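Long-range contacts in beta subunit of a putative Aromatic-ring-hydroxylating dioxygenase (Novosphingobium aromaticivorans DSM 12444, PDB 3EBY), which probably serves as the beta subunit of an aromatic-ring-hydroxylating dioxygenase, an enzyme family whose catalytic iron centres belong to the alpha subunit: residues Leu44-Ala49 and Ser145-Tyr150; Gly93-Thr98 and Val105-Ser110; Glu33-Leu38 and Ala71-Ala76; Glu101-Ser106 and Arg133-Gly138. One frame throughout, in Å; residues are numbered along the deposited sequence. Where two conformers were deposited one is given.

Contact 1 of 4, residues Leu44-Ala49 and Ser145-Tyr150; sequences LYQVIA and SRTCIY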
loop_
_atom_site.group_PDB
_atom_site.type_symbol
_atom_site.label_atom_id
_atom_site.label_comp_id
_atom_site.label_asym_id
_atom_site.label_seq_id
_atom_site.Cartn_x
_atom_site.Cartn_y
_atom_site.Cartn_z
ATOM N N LEU A 44 12.383 -16.928 14.444
ATOM C CA LEU A 44 13.505 -16.094 14.034
ATOM C C LEU A 44 12.964 -14.773 13.439
ATOM O O LEU A 44 12.078 -14.791 12.594
ATOM C CB LEU A 44 14.382 -16.822 13.013
ATOM C CG LEU A 44 15.586 -16.004 12.489
ATOM C CD1 LEU A 44 16.622 -15.796 13.611
ATOM C CD2 LEU A 44 16.224 -16.684 11.299
ATOM N N TYR A 45 13.393 -13.660 14.015
ATOM C CA TYR A 45 13.084 -12.338 13.496
ATOM C C TYR A 45 14.403 -11.619 13.272
ATOM O O TYR A 45 15.207 -11.495 14.197
ATOM C CB TYR A 45 12.226 -11.539 14.488
ATOM C CG TYR A 45 11.964 -10.111 14.045
ATOM C CD1 TYR A 45 11.019 -9.834 13.066
ATOM C CD2 TYR A 45 12.705 -9.053 14.557
ATOM C CE1 TYR A 45 10.783 -8.505 12.626
ATOM C CE2 TYR A 45 12.482 -7.729 14.136
ATOM C CZ TYR A 45 11.503 -7.457 13.211
ATOM O OH TYR A 45 11.312 -6.142 12.804
ATOM N N GLN A 46 14.601 -11.106 12.070
ATOM C CA GLN A 46 15.797 -10.341 11.796
ATOM C C GLN A 46 15.549 -9.228 10.798
ATOM O O GLN A 46 14.585 -9.265 9.991
ATOM C CB GLN A 46 16.937 -11.258 11.344
ATOM C CG GLN A 46 16.771 -11.883 10.005
ATOM C CD GLN A 46 17.798 -13.001 9.746
ATOM O OE1 GLN A 46 18.822 -13.115 10.449
ATOM N NE2 GLN A 46 17.516 -13.830 8.758
ATOM N N VAL A 47 16.406 -8.219 10.880
ATOM C CA VAL A 47 16.335 -7.038 10.026
ATOM C C VAL A 47 17.753 -6.891 9.406
ATOM O O VAL A 47 18.752 -6.715 10.136
ATOM C CB VAL A 47 15.922 -5.779 10.843
ATOM C CG1 VAL A 47 15.965 -4.522 9.944
ATOM C CG2 VAL A 47 14.483 -5.975 11.483
ATOM N N ILE A 48 17.832 -7.054 8.084
ATOM C CA ILE A 48 19.107 -7.149 7.381
ATOM C C ILE A 48 19.088 -6.323 6.116
ATOM O O ILE A 48 18.067 -6.254 5.422
ATOM C CB ILE A 48 19.438 -8.612 7.000
ATOM C CG1 ILE A 48 18.203 -9.311 6.420
ATOM C CG2 ILE A 48 19.924 -9.363 8.206
ATOM C CD1 ILE A 48 18.542 -10.503 5.517
ATOM N N ALA A 49 20.202 -5.651 5.839
ATOM C CA ALA A 49 20.317 -4.813 4.617
ATOM C C ALA A 49 20.292 -5.669 3.353
ATOM O O ALA A 49 20.832 -6.775 3.339
ATOM C CB ALA A 49 21.610 -3.985 4.678
ATOM N N SER A 145 9.388 -17.608 10.869
ATOM C CA SER A 145 10.508 -16.698 10.634
ATOM C C SER A 145 10.113 -15.520 9.765
ATOM O O SER A 145 9.344 -15.655 8.804
ATOM C CB SER A 145 11.694 -17.428 9.997
ATOM O OG SER A 145 11.405 -17.847 8.676
ATOM N N ARG A 146 10.651 -14.364 10.119
ATOM C CA ARG A 146 10.485 -13.105 9.313
ATOM C C ARG A 146 11.825 -12.421 9.205
ATOM O O ARG A 146 12.476 -12.076 10.230
ATOM C CB ARG A 146 9.443 -12.179 9.941
ATOM C CG ARG A 146 9.461 -10.706 9.435
ATOM C CD ARG A 146 8.101 -9.991 9.627
ATOM N NE ARG A 146 7.127 -10.462 8.620
ATOM C CZ ARG A 146 5.879 -10.016 8.504
ATOM N NH1 ARG A 146 5.426 -9.040 9.293
ATOM N NH2 ARG A 146 5.109 -10.467 7.532
ATOM N N THR A 147 12.233 -12.201 7.966
ATOM C CA THR A 147 13.409 -11.441 7.659
ATOM C C THR A 147 12.963 -10.168 6.922
ATOM O O THR A 147 12.272 -10.240 5.924
ATOM C CB THR A 147 14.382 -12.245 6.762
ATOM O OG1 THR A 147 14.817 -13.439 7.438
ATOM C CG2 THR A 147 15.594 -11.392 6.381
ATOM N N CYS A 148 13.312 -9.018 7.487
ATOM C CA CYS A 148 12.996 -7.726 6.881
ATOM C C CYS A 148 14.214 -7.278 6.112
ATOM O O CYS A 148 15.246 -6.915 6.715
ATOM C CB CYS A 148 12.671 -6.692 7.977
ATOM S SG CYS A 148 11.411 -7.212 9.185
ATOM N N ILE A 149 14.164 -7.458 4.792
ATOM C CA ILE A 149 15.300 -7.132 3.913
ATOM C C ILE A 149 15.151 -5.675 3.410
ATOM O O ILE A 149 14.224 -5.368 2.629
ATOM C CB ILE A 149 15.376 -8.105 2.683
ATOM C CG1 ILE A 149 15.436 -9.569 3.137
ATOM C CG2 ILE A 149 16.604 -7.736 1.795
ATOM C CD1 ILE A 149 15.562 -10.578 1.998
ATOM N N TYR A 150 15.985 -4.764 3.928
ATOM C CA TYR A 150 15.705 -3.340 3.789
ATOM C C TYR A 150 16.707 -2.564 2.924
ATOM O O TYR A 150 17.894 -2.942 2.793
ATOM C CB TYR A 150 15.532 -2.671 5.168
ATOM C CG TYR A 150 16.849 -2.518 5.944
ATOM C CD1 TYR A 150 17.642 -1.394 5.785
ATOM C CD2 TYR A 150 17.287 -3.512 6.818
ATOM C CE1 TYR A 150 18.845 -1.255 6.488
ATOM C CE2 TYR A 150 18.496 -3.373 7.531
ATOM C CZ TYR A 150 19.272 -2.267 7.331
ATOM O OH TYR A 150 20.460 -2.124 8.047
#
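Strands 43-49 and 142-150, flanked by 60-64 and 122-135, are the parallel neighbours in an otherwise antiparallel sheet, and Leu44-Ala49 and Ser145-Tyr150 interlock on both its faces. On the face of Tyr45, Val47 and Cys148, the Tyr45 ring has CG anti to the backbone N (chi1 175°) and lies alongside Arg146. Cys148 SG lies obliquely to that ring, 3.7 Å from Tyr45 CE1, a sulfur-aromatic contact. Val47 forks between two neighbours: CG2 rests on the Cys148 side chain, while CG1 presses against Tyr150 CD2 at 3.5 Å. Tyr150, its CG in the crowded position between N and the carbonyl carbon (chi1 72°), swings its ring so that Ala49 CA sits over one face, 3.9 Å from the Tyr150 centroid, a CH-pi contact. On the reverse face the extended Gln46 lies beside Thr147, and NE2 donates to Thr147 OG1 (3.0 Å) within its own amide plane; farther along, Ile48 CD1 lies 4.0 Å from Ile149 CG1. Five nearly straight backbone hydrogen bonds stitch the strands together. Two buried residues have polar partners beyond the pair: Tyr45 OH bonds the C-terminal carboxylate of Ile163, and Arg146 forms a salt bridge with Asp132 that probably offsets its charge.

Contact 2 of 4, residues Gly93-Thr98 and Val105-Ser110; sequences GRAVIT and VSAEAS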
loop_
_atom_site.group_PDB
_atom_site.type_symbol
_atom_site.label_atom_id
_atom_site.label_comp_id
_atom_site.label_asym_id
_atom_site.label_seq_id
_atom_site.Cartn_x
_atom_site.Cartn_y
_atom_site.Cartn_z
ATOM N N GLY A 93 2.367 -4.208 1.261
ATOM C CA GLY A 93 1.786 -4.729 0.046
ATOM C C GLY A 93 1.121 -6.079 0.219
ATOM O O GLY A 93 1.347 -6.793 1.215
ATOM N N ARG A 94 0.322 -6.466 -0.778
ATOM C CA ARG A 94 -0.262 -7.799 -0.817
ATOM C C ARG A 94 0.855 -8.851 -0.890
ATOM O O ARG A 94 1.845 -8.666 -1.578
ATOM C CB ARG A 94 -1.214 -7.915 -2.002
ATOM C CG ARG A 94 -1.915 -9.257 -2.146
ATOM C CD ARG A 94 -2.857 -9.191 -3.330
ATOM N NE ARG A 94 -3.576 -10.432 -3.585
ATOM C CZ ARG A 94 -4.819 -10.668 -3.200
ATOM N NH1 ARG A 94 -5.444 -9.823 -2.397
ATOM N NH2 ARG A 94 -5.413 -11.800 -3.547
ATOM N N ALA A 95 0.672 -9.957 -0.187
ATOM C CA ALA A 95 1.690 -11.020 -0.109
ATOM C C ALA A 95 1.704 -11.881 -1.366
ATOM O O ALA A 95 0.640 -12.246 -1.903
ATOM C CB ALA A 95 1.455 -11.911 1.140
ATOM N N VAL A 96 2.914 -12.247 -1.788
ATOM C CA VAL A 96 3.121 -13.279 -2.807
ATOM C C VAL A 96 3.554 -14.573 -2.152
ATOM O O VAL A 96 4.610 -14.641 -1.486
ATOM C CB VAL A 96 4.196 -12.840 -3.853
ATOM C CG1 VAL A 96 4.383 -13.918 -4.920
ATOM C CG2 VAL A 96 3.808 -11.483 -4.506
ATOM N N ILE A 97 2.690 -15.574 -2.226
ATOM C CA ILE A 97 3.003 -16.889 -1.679
ATOM C C ILE A 97 4.005 -17.581 -2.611
ATOM O O ILE A 97 3.746 -17.748 -3.821
ATOM C CB ILE A 97 1.737 -17.729 -1.501
ATOM C CG1 ILE A 97 0.848 -17.106 -0.406
ATOM C CG2 ILE A 97 2.084 -19.210 -1.155
ATOM C CD1 ILE A 97 -0.534 -17.719 -0.335
ATOM N N THR A 98 5.127 -17.994 -2.034
ATOM C CA THR A 98 6.244 -18.541 -2.784
ATOM C C THR A 98 6.451 -20.042 -2.602
ATOM O O THR A 98 7.269 -20.631 -3.300
ATOM C CB THR A 98 7.558 -17.829 -2.412
ATOM O OG1 THR A 98 7.820 -17.981 -1.004
ATOM C CG2 THR A 98 7.491 -16.340 -2.776
ATOM N N VAL A 105 3.723 -22.219 5.036
ATOM C CA VAL A 105 3.652 -21.415 3.836
ATOM C C VAL A 105 4.730 -20.327 3.842
ATOM O O VAL A 105 4.892 -19.618 4.833
ATOM C CB VAL A 105 2.260 -20.752 3.715
ATOM C CG1 VAL A 105 2.196 -19.828 2.519
ATOM C CG2 VAL A 105 1.170 -21.824 3.629
ATOM N N SER A 106 5.499 -20.251 2.765
ATOM C CA SER A 106 6.459 -19.163 2.590
ATOM C C SER A 106 5.804 -18.057 1.784
ATOM O O SER A 106 4.967 -18.316 0.915
ATOM C CB SER A 106 7.729 -19.647 1.894
ATOM O OG SER A 106 7.450 -20.219 0.631
ATOM N N ALA A 107 6.120 -16.824 2.139
ATOM C CA ALA A 107 5.566 -15.631 1.436
ATOM C C ALA A 107 6.487 -14.450 1.546
ATOM O O ALA A 107 7.352 -14.410 2.410
ATOM C CB ALA A 107 4.168 -15.263 1.967
ATOM N N GLU A 108 6.265 -13.477 0.662
ATOM C CA GLU A 108 7.010 -12.215 0.662
ATOM C C GLU A 108 6.050 -11.067 0.415
ATOM O O GLU A 108 5.074 -11.235 -0.299
ATOM C CB GLU A 108 8.099 -12.233 -0.408
ATOM C CG GLU A 108 9.033 -13.456 -0.318
ATOM C CD GLU A 108 10.211 -13.426 -1.284
ATOM O OE1 GLU A 108 10.434 -12.410 -1.997
ATOM O OE2 GLU A 108 10.901 -14.464 -1.340
ATOM N N ALA A 109 6.313 -9.914 1.048
ATOM C CA ALA A 109 5.479 -8.723 0.872
ATOM C C ALA A 109 6.327 -7.469 1.027
ATOM O O ALA A 109 7.138 -7.373 1.963
ATOM C CB ALA A 109 4.331 -8.732 1.887
ATOM N N SER A 110 6.181 -6.527 0.093
ATOM C CA SER A 110 6.854 -5.247 0.180
ATOM C C SER A 110 6.240 -4.425 1.287
ATOM O O SER A 110 5.074 -4.583 1.601
ATOM C CB SER A 110 6.761 -4.458 -1.139
ATOM O OG SER A 110 7.529 -5.117 -2.134
HETATM O O HOH W 1 3.928 -6.809 -1.812
HETATM O O HOH W 2 10.211 -16.792 -0.150
#
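Backbone bonds carry most of this antiparallel pairing within the hairpin of strands 87-101 and 104-116. Val96 and Glu108 form a hydrogen-bonded pair, with Val96 N donating to Glu108 O at 2.8 Å, nearly along the C=O axis, and Glu108 N returning a bond to Val96 O. Thr98 N reaches Ser106 O from above the carbonyl plane, and Gly93 N binds Ser110 O at 2.8 Å. Next to this bond a water joins the strands, donating to Arg94 O and accepting from Ser110 N. Hydroxyl chemistry adds a second link: Thr98 OG1 and Ser106 OG, both in the crowded position between N and the carbonyl carbon, lie 2.8 Å apart in a hydrogen bond. A further water runs from Thr98 OG1 to Glu108 OE2. Apolar contacts are small. Ile97 CG2 touches Val105 CG1 at 3.7 Å, and the methyls of Ala95, Ala107 and Ala109 pack loosely, with Ile16 of helix 8-28 against Ala95 and Val105. The charged ends also have partners beyond the pair. Arg94 forms a salt bridge with Asp18 of the second subunit, and Glu108 OE1 pairs with Lys129, so this carboxylate, gripped at one oxygen by an ammonium and at the other by water, is probably ionised.

Contact 3 of 4, residues Glu33-Leu38 and Ala71-Ala76; sequences EQWPTL and ADRVVA
Gln34 O is the best-held polar atom here, gripped twice from within its own turn. Thr37 OG1 donates to Gln34 O at 2.6 Å, in the carbonyl plane and on a lone pair, while Thr37 N adds a weak bond. This fastens the loop Glu33-Leu38, helical in its backbone angles, which meets Ala71-Ala76 through Glu33, Trp35 and Pro36. No hydrogen bond crosses between the two; the join is apolar, and Val74 carries it. With CG1 anti to the backbone N (chi1 172°), the valine sets both methyls against residues 33-36. Val74 CG2 wedges between Pro36 CG, at 3.8 Å, and the indole edge, where Trp35 CE3 is 3.9 Å away near the ring plane. Val74 CG1 instead comes against the start of the loop, 4.0 Å from Glu33 N. The Glu33 chain, bent at chi2, carries its OE2 past the same methyl to a salt bridge with Arg78. Trp35 NE1 bonds Tyr23 OH of helix 8-28, and its ring meets Phe39 and Tyr45 edge-to-face. The contact thus brings helix 67-79 against the loop between helix 8-28 and strand 39-40, with Leu70 lining the same joint and Tyr45 linking it to strand 43-49 of the sheet.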
loop_
_atom_site.group_PDB
_atom_site.type_symbol
_atom_site.label_atom_id
_atom_site.label_comp_id
_atom_site.label_asym_id
_atom_site.label_seq_id
_atom_site.Cartn_x
_atom_site.Cartn_y
_atom_site.Cartn_z
ATOM N N GLU A 33 3.198 -4.967 23.106
ATOM C CA GLU A 33 3.004 -6.232 23.829
ATOM C C GLU A 33 2.359 -7.337 22.962
ATOM O O GLU A 33 2.541 -8.517 23.233
ATOM C CB GLU A 33 2.174 -6.004 25.089
ATOM C CG GLU A 33 2.917 -5.318 26.207
ATOM C CD GLU A 33 3.024 -3.807 26.052
ATOM O OE1 GLU A 33 2.362 -3.223 25.146
ATOM O OE2 GLU A 33 3.786 -3.198 26.849
ATOM N N GLN A 34 1.577 -6.953 21.955
ATOM C CA GLN A 34 0.952 -7.932 21.055
ATOM C C GLN A 34 1.961 -8.533 20.067
ATOM O O GLN A 34 1.773 -9.643 19.574
ATOM C CB GLN A 34 -0.215 -7.295 20.255
ATOM C CG GLN A 34 -0.929 -8.300 19.264
ATOM C CD GLN A 34 -2.032 -7.647 18.362
ATOM O OE1 GLN A 34 -2.122 -6.425 18.248
ATOM N NE2 GLN A 34 -2.783 -8.477 17.662
ATOM N N TRP A 35 3.038 -7.797 19.800
ATOM C CA TRP A 35 3.950 -8.136 18.707
ATOM C C TRP A 35 4.609 -9.530 18.871
ATOM O O TRP A 35 4.586 -10.323 17.924
ATOM C CB TRP A 35 4.986 -7.008 18.492
ATOM C CG TRP A 35 6.092 -7.330 17.499
ATOM C CD1 TRP A 35 5.987 -7.377 16.128
ATOM C CD2 TRP A 35 7.481 -7.474 17.796
ATOM N NE1 TRP A 35 7.220 -7.625 15.565
ATOM C CE2 TRP A 35 8.157 -7.687 16.568
ATOM C CE3 TRP A 35 8.223 -7.465 18.987
ATOM C CZ2 TRP A 35 9.537 -7.900 16.497
ATOM C CZ3 TRP A 35 9.591 -7.684 18.920
ATOM C CH2 TRP A 35 10.243 -7.854 17.669
ATOM N N PRO A 36 5.150 -9.845 20.073
ATOM C CA PRO A 36 5.767 -11.171 20.240
ATOM C C PRO A 36 4.760 -12.329 20.070
ATOM O O PRO A 36 5.132 -13.380 19.599
ATOM C CB PRO A 36 6.348 -11.119 21.667
ATOM C CG PRO A 36 6.512 -9.653 21.961
ATOM C CD PRO A 36 5.376 -8.991 21.262
ATOM N N THR A 37 3.477 -12.074 20.376
ATOM C CA THR A 37 2.430 -13.109 20.266
ATOM C C THR A 37 2.125 -13.537 18.823
ATOM O O THR A 37 1.486 -14.584 18.594
ATOM C CB THR A 37 1.089 -12.677 20.950
ATOM O OG1 THR A 37 0.373 -11.750 20.131
ATOM C CG2 THR A 37 1.338 -12.105 22.372
ATOM N N LEU A 38 2.571 -12.742 17.863
ATOM C CA LEU A 38 2.339 -13.000 16.422
ATOM C C LEU A 38 3.335 -14.024 15.859
ATOM O O LEU A 38 3.254 -14.415 14.698
ATOM C CB LEU A 38 2.425 -11.693 15.630
ATOM C CG LEU A 38 1.540 -10.561 16.173
ATOM C CD1 LEU A 38 1.647 -9.286 15.313
ATOM C CD2 LEU A 38 0.063 -11.043 16.246
ATOM N N ALA A 71 10.334 -10.523 23.395
ATOM C CA ALA A 71 9.758 -9.968 24.616
ATOM C C ALA A 71 10.761 -9.082 25.320
ATOM O O ALA A 71 10.396 -8.022 25.824
ATOM C CB ALA A 71 9.277 -11.078 25.541
ATOM N N ASP A 72 12.031 -9.483 25.314
ATOM C CA ASP A 72 13.091 -8.666 25.920
ATOM C C ASP A 72 13.132 -7.280 25.288
ATOM O O ASP A 72 13.330 -6.286 25.987
ATOM C CB ASP A 72 14.463 -9.309 25.769
ATOM C CG ASP A 72 14.683 -10.499 26.703
ATOM O OD1 ASP A 72 13.939 -10.655 27.690
ATOM O OD2 ASP A 72 15.655 -11.250 26.439
ATOM N N ARG A 73 12.970 -7.218 23.970
ATOM C CA ARG A 73 12.943 -5.928 23.270
ATOM C C ARG A 73 11.751 -5.051 23.704
ATOM O O ARG A 73 11.906 -3.856 23.934
ATOM C CB ARG A 73 12.939 -6.142 21.740
ATOM C CG ARG A 73 12.904 -4.847 20.944
ATOM C CD ARG A 73 13.260 -5.109 19.466
ATOM N NE ARG A 73 14.687 -5.381 19.274
ATOM C CZ ARG A 73 15.645 -4.445 19.335
ATOM N NH1 ARG A 73 15.329 -3.157 19.444
ATOM N NH2 ARG A 73 16.914 -4.784 19.194
ATOM N N VAL A 74 10.566 -5.635 23.784
ATOM C CA VAL A 74 9.372 -4.865 24.175
ATOM C C VAL A 74 9.528 -4.321 25.601
ATOM O O VAL A 74 9.288 -3.122 25.856
ATOM C CB VAL A 74 8.113 -5.731 24.079
ATOM C CG1 VAL A 74 6.892 -4.981 24.681
ATOM C CG2 VAL A 74 7.868 -6.159 22.618
ATOM N N VAL A 75 9.980 -5.187 26.510
ATOM C CA VAL A 75 10.268 -4.792 27.908
ATOM C C VAL A 75 11.256 -3.617 27.982
ATOM O O VAL A 75 11.033 -2.647 28.713
ATOM C CB VAL A 75 10.807 -5.973 28.726
ATOM C CG1 VAL A 75 11.427 -5.482 30.054
ATOM C CG2 VAL A 75 9.690 -7.006 28.979
ATOM N N ALA A 76 12.353 -3.715 27.242
ATOM C CA ALA A 76 13.353 -2.658 27.220
ATOM C C ALA A 76 12.781 -1.333 26.652
ATOM O O ALA A 76 13.096 -0.256 27.148
ATOM C CB ALA A 76 14.570 -3.101 26.416
#

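Contact 4 of 4, residues Glu101-Ser106 and Arg133-Gly138; sequences EGDQVS and RFDLSG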
loop_
_atom_site.group_PDB
_atom_site.type_symbol
_atom_site.label_atom_id
_atom_site.label_comp_id
_atom_site.label_asym_id
_atom_site.label_seq_id
_atom_site.Cartn_x
_atom_site.Cartn_y
_atom_site.Cartn_z
ATOM N N GLU A 101 4.173 -26.170 1.798
ATOM C CA GLU A 101 4.421 -27.549 2.184
ATOM C C GLU A 101 3.473 -27.888 3.328
ATOM O O GLU A 101 3.755 -27.606 4.492
ATOM C CB GLU A 101 5.879 -27.728 2.587
ATOM C CG GLU A 101 6.867 -27.569 1.425
ATOM N N GLY A 102 2.300 -28.404 2.973
ATOM C CA GLY A 102 1.259 -28.664 3.956
ATOM C C GLY A 102 0.733 -27.370 4.540
ATOM O O GLY A 102 0.269 -26.498 3.804
ATOM N N ASP A 103 0.791 -27.219 5.858
ATOM C CA ASP A 103 0.319 -25.971 6.481
ATOM C C ASP A 103 1.483 -25.044 6.871
ATOM O O ASP A 103 1.336 -24.169 7.736
ATOM C CB ASP A 103 -0.585 -26.264 7.683
ATOM C CG ASP A 103 0.060 -27.180 8.681
ATOM O OD1 ASP A 103 1.295 -27.151 8.796
ATOM O OD2 ASP A 103 -0.666 -27.952 9.336
ATOM N N GLN A 104 2.634 -25.242 6.229
ATOM C CA GLN A 104 3.733 -24.288 6.317
ATOM C C GLN A 104 3.817 -23.540 4.975
ATOM O O GLN A 104 3.859 -24.152 3.909
ATOM C CB GLN A 104 5.021 -25.011 6.624
ATOM C CG GLN A 104 4.900 -25.970 7.833
ATOM C CD GLN A 104 4.479 -25.246 9.112
ATOM O OE1 GLN A 104 5.176 -24.343 9.583
ATOM N NE2 GLN A 104 3.316 -25.623 9.661
ATOM N N VAL A 105 3.723 -22.219 5.036
ATOM C CA VAL A 105 3.652 -21.415 3.836
ATOM C C VAL A 105 4.730 -20.327 3.842
ATOM O O VAL A 105 4.892 -19.618 4.833
ATOM C CB VAL A 105 2.260 -20.752 3.715
ATOM C CG1 VAL A 105 2.196 -19.828 2.519
ATOM C CG2 VAL A 105 1.170 -21.824 3.629
ATOM N N SER A 106 5.499 -20.251 2.765
ATOM C CA SER A 106 6.459 -19.163 2.590
ATOM C C SER A 106 5.804 -18.057 1.784
ATOM O O SER A 106 4.967 -18.316 0.915
ATOM C CB SER A 106 7.729 -19.647 1.894
ATOM O OG SER A 106 7.450 -20.219 0.631
ATOM N N ARG A 133 8.275 -17.248 6.679
ATOM C CA ARG A 133 7.776 -18.616 6.804
ATOM C C ARG A 133 6.684 -18.598 7.862
ATOM O O ARG A 133 6.932 -18.212 9.018
ATOM C CB ARG A 133 8.884 -19.581 7.236
ATOM C CG ARG A 133 10.040 -19.635 6.269
ATOM C CD ARG A 133 10.974 -20.814 6.537
ATOM N NE ARG A 133 11.818 -20.622 7.713
ATOM C CZ ARG A 133 11.922 -21.477 8.733
ATOM N NH1 ARG A 133 11.248 -22.633 8.737
ATOM N NH2 ARG A 133 12.749 -21.198 9.741
ATOM N N PHE A 134 5.465 -18.875 7.413
ATOM C CA PHE A 134 4.280 -18.923 8.253
ATOM C C PHE A 134 3.915 -20.362 8.645
ATOM O O PHE A 134 3.947 -21.281 7.817
ATOM C CB PHE A 134 3.082 -18.309 7.518
ATOM C CG PHE A 134 3.107 -16.833 7.449
ATOM C CD1 PHE A 134 2.563 -16.075 8.482
ATOM C CD2 PHE A 134 3.607 -16.184 6.339
ATOM C CE1 PHE A 134 2.576 -14.699 8.435
ATOM C CE2 PHE A 134 3.585 -14.788 6.277
ATOM C CZ PHE A 134 3.069 -14.062 7.345
ATOM N N ASP A 135 3.468 -20.511 9.879
ATOM C CA ASP A 135 2.906 -21.755 10.386
ATOM C C ASP A 135 1.375 -21.563 10.448
ATOM O O ASP A 135 0.877 -20.749 11.241
ATOM C CB ASP A 135 3.474 -22.009 11.778
ATOM C CG ASP A 135 2.905 -23.258 12.442
ATOM O OD1 ASP A 135 2.025 -23.934 11.852
ATOM O OD2 ASP A 135 3.421 -23.618 13.535
ATOM N N LEU A 136 0.653 -22.244 9.545
ATOM C CA LEU A 136 -0.810 -22.135 9.457
ATOM C C LEU A 136 -1.495 -23.360 10.071
ATOM O O LEU A 136 -2.664 -23.620 9.778
ATOM C CB LEU A 136 -1.265 -22.012 7.986
ATOM C CG LEU A 136 -1.419 -20.608 7.413
ATOM C CD1 LEU A 136 -0.304 -19.714 7.863
ATOM C CD2 LEU A 136 -1.525 -20.648 5.867
ATOM N N SER A 137 -0.772 -24.098 10.914
ATOM C CA SER A 137 -1.323 -25.282 11.574
ATOM C C SER A 137 -2.236 -24.864 12.716
ATOM O O SER A 137 -2.179 -23.731 13.183
ATOM C CB SER A 137 -0.197 -26.152 12.131
ATOM O OG SER A 137 0.343 -25.570 13.313
ATOM N N GLY A 138 -3.081 -25.795 13.153
ATOM C CA GLY A 138 -3.866 -25.627 14.379
ATOM C C GLY A 138 -4.784 -24.421 14.403
ATOM O O GLY A 138 -4.888 -23.732 15.424
#
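Side-chain torsions of three residues assemble the polar cluster beside this hairpin pair. Gln104 leaves its backbone with CG anti to the carbonyl carbon (chi1 -51°) and then bends at chi2, Asp135 places CG anti to the backbone N (chi1 177°), and Asp103 holds CG in the crowded position between N and the carbonyl carbon (chi1 54°). Gln104 and Asp135 therefore lie side by side on one face of the sheet, amide and carboxylate planes well turned from each other. Gln104 NE2 reaches Asp135 OD1 at 3.1 Å, coming from above the carboxylate plane, and also donates to Asp103 OD1 at 2.7 Å. Asp135 OD1 takes two more bonds from Ser137: the hydroxyl OG, 2.8 Å away, uses the syn lone pair of Asp135 OD1, and the backbone N closes an Asx turn. Three donors on one oxygen, and an amide held between two acidic side chains, probably ease the repulsion between Asp103 and Asp135. The backbones are paired as well. Val105 and Phe134 form a hydrogen-bonded pair, Phe134 N lying 2.7 Å from Val105 O, and Leu136 N binds Asp103 O almost along its C=O axis. On the apolar face Val105 CG2 meets Leu136 CD2 at 3.7 Å. The type II' turn from Glu101 to Gln104 brings the chain into strand 104-116, which is paired here with the end of strand 122-135. Helix 8-28 covers the apolar face: Ile16 touches Val105 and Phe134, Ala12 touches Leu136, and Phe19 meets the Phe134 ring edge-to-face.

Contacts 1, 2 and 4 are pairings within one mixed sheet, consistent with the NTF2-like fold of this family. Contacts 2 and 4 share Val105 and Ser106, so strand 104-116 is bonded on both its edges; their centres are 13 Å apart. Contact 4 joins contact 1 through neighbouring strands 122-135 and 142-150, where Arg133 N and Ser145 O, 2.9 Å apart, probably form a hydrogen bond. Contact 3 lies off the sheet and reaches contact 1 by packing of Trp35 CZ2 on Tyr45 CE2 at 3.8 Å. It sits across the chain's centre from contact 2, about 23 Å between centres, and of the four only contact 2 touches the second subunit.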